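Local coordinates for alkylhydroperoxidase AhpD core: uncharacterized peroxidase-related protein (Ralstonia eutropha, PDB 2PRR) that is uncharacterized but is probably a peroxidase-related oxidoreductase of the carboxymuconolactone decarboxylase family, built on an AhpD-like core, at residues G36-N40 and V41-L45. Sequence-based numbering, arbitrary orientation.
Sequences GFVPN and VFLTL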
loop_
_atom_site.group_PDB
_atom_site.type_symbol
_atom_site.label_atom_id
_atom_site.label_comp_id
_atom_site.label_asym_id
_atom_site.label_seq_id
_atom_site.Cartn_x
_atom_site.Cartn_y
_atom_site.Cartn_z
ATOM N N GLY D 36 36.599 -2.504 -20.880
ATOM C CA GLY D 36 37.646 -1.647 -20.327
ATOM C C GLY D 36 37.618 -1.668 -18.807
ATOM O O GLY D 36 38.463 -1.053 -18.142
ATOM N N PHE D 37 36.655 -2.384 -18.242
ATOM C CA PHE D 37 36.521 -2.455 -16.808
ATOM C C PHE D 37 35.627 -3.633 -16.527
ATOM O O PHE D 37 34.890 -4.088 -17.402
ATOM C CB PHE D 37 35.909 -1.153 -16.236
ATOM C CG PHE D 37 34.446 -0.959 -16.563
ATOM C CD1 PHE D 37 34.055 -0.506 -17.814
ATOM C CD2 PHE D 37 33.464 -1.211 -15.615
ATOM C CE1 PHE D 37 32.714 -0.324 -18.121
ATOM C CE2 PHE D 37 32.130 -1.026 -15.920
ATOM C CZ PHE D 37 31.755 -0.581 -17.174
ATOM N N VAL D 38 35.685 -4.122 -15.301
ATOM C CA VAL D 38 34.865 -5.243 -14.921
ATOM C C VAL D 38 33.682 -4.736 -14.129
ATOM O O VAL D 38 33.862 -4.226 -13.019
ATOM C CB VAL D 38 35.630 -6.277 -14.068
ATOM C CG1 VAL D 38 34.667 -7.430 -13.653
ATOM C CG2 VAL D 38 36.842 -6.833 -14.850
ATOM N N PRO D 39 32.476 -4.842 -14.708
ATOM C CA PRO D 39 31.279 -4.496 -13.959
ATOM C C PRO D 39 31.320 -5.200 -12.624
ATOM O O PRO D 39 31.713 -6.354 -12.538
ATOM C CB PRO D 39 30.162 -5.043 -14.822
ATOM C CG PRO D 39 30.710 -4.921 -16.204
ATOM C CD PRO D 39 32.156 -5.228 -16.089
ATOM N N ASN D 40 30.903 -4.510 -11.577
ATOM C CA ASN D 40 31.026 -5.053 -10.230
ATOM C C ASN D 40 30.187 -6.279 -9.919
ATOM O O ASN D 40 30.497 -7.003 -8.984
ATOM C CB ASN D 40 30.852 -3.930 -9.193
ATOM C CG ASN D 40 31.992 -2.907 -9.254
ATOM O OD1 ASN D 40 33.122 -3.221 -9.698
ATOM N ND2 ASN D 40 31.701 -1.674 -8.835
ATOM N N VAL D 41 29.169 -6.556 -10.719
ATOM C CA VAL D 41 28.312 -7.729 -10.479
ATOM C C VAL D 41 29.170 -9.014 -10.585
ATOM O O VAL D 41 28.955 -9.962 -9.826
ATOM C CB VAL D 41 27.092 -7.778 -11.481
ATOM C CG1 VAL D 41 27.568 -7.955 -12.945
ATOM C CG2 VAL D 41 26.060 -8.879 -11.105
ATOM N N PHE D 42 30.138 -9.041 -11.512
ATOM C CA PHE D 42 30.990 -10.223 -11.678
ATOM C C PHE D 42 31.899 -10.457 -10.472
ATOM O O PHE D 42 32.047 -11.574 -10.006
ATOM C CB PHE D 42 31.895 -10.108 -12.926
ATOM C CG PHE D 42 31.152 -10.089 -14.235
ATOM C CD1 PHE D 42 30.803 -11.266 -14.869
ATOM C CD2 PHE D 42 30.820 -8.879 -14.849
ATOM C CE1 PHE D 42 30.115 -11.236 -16.097
ATOM C CE2 PHE D 42 30.125 -8.850 -16.064
ATOM C CZ PHE D 42 29.779 -10.029 -16.680
ATOM N N LEU D 43 32.513 -9.392 -9.981
ATOM C CA LEU D 43 33.448 -9.496 -8.890
ATOM C C LEU D 43 32.768 -9.761 -7.569
ATOM O O LEU D 43 33.299 -10.497 -6.744
ATOM C CB LEU D 43 34.256 -8.208 -8.806
ATOM C CG LEU D 43 35.108 -7.932 -10.054
ATOM C CD1 LEU D 43 35.480 -6.456 -10.111
ATOM C CD2 LEU D 43 36.338 -8.854 -10.087
ATOM N N THR D 44 31.599 -9.168 -7.359
ATOM C CA THR D 44 30.883 -9.353 -6.090
ATOM C C THR D 44 30.270 -10.736 -5.974
ATOM O O THR D 44 30.335 -11.364 -4.907
ATOM C CB THR D 44 29.799 -8.251 -5.863
ATOM O OG1 THR D 44 28.884 -8.220 -6.969
ATOM C CG2 THR D 44 30.457 -6.898 -5.723
ATOM N N LEU D 45 29.674 -11.218 -7.067
ATOM C CA LEU D 45 29.085 -12.571 -7.078
ATOM C C LEU D 45 30.149 -13.673 -7.105
ATOM O O LEU D 45 29.868 -14.799 -6.714
ATOM C CB LEU D 45 28.080 -12.755 -8.221
ATOM C CG LEU D 45 26.795 -11.913 -8.157
ATOM C CD1 LEU D 45 25.963 -12.236 -9.364
ATOM C CD2 LEU D 45 25.926 -12.085 -6.849
#
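The Phe42 ring meets Pro39 along one edge: Pro39 O lies near the ring plane, 3.5 Å from Phe42 CD2, and Pro39 CB packs against that same CD2. They meet in the turn where the loop after helix 22-35 runs into the short helix 40-45 of this all-helical, AhpD-like chain. Ring and pyrrolidine run side by side and point the same way; Val38 CG1, oblique to the ring, touches Phe42 CB, and Phe56 of helix 49-63 stacks on the ring. Pro39 O takes the Phe42 N-H at 3.3 Å, a bent bond (145° at the hydrogen) with the donor above the carbonyl plane. Beside it, Val38 crosses Leu43 at about a right angle. With CG1 set anti to the backbone N (chi1 178°), that methyl reaches Leu43 CG at 3.7 Å. Asn40 carries OD1 to within 4.0 Å of Leu43 CD1, but its amide ND2 is tied to Arg182 O, while Asn184 accepts from Asn40 N through OD1 and donates to Val38 O through ND2; these bonds join the turn to the segment before helix 185-189. Two donors of one residue grip Asn40 O: Thr44 N, nearly in line with the C=O, and the hydroxyl Thr44 OG1, 2.9 Å away and tilted 31° from the carbonyl plane.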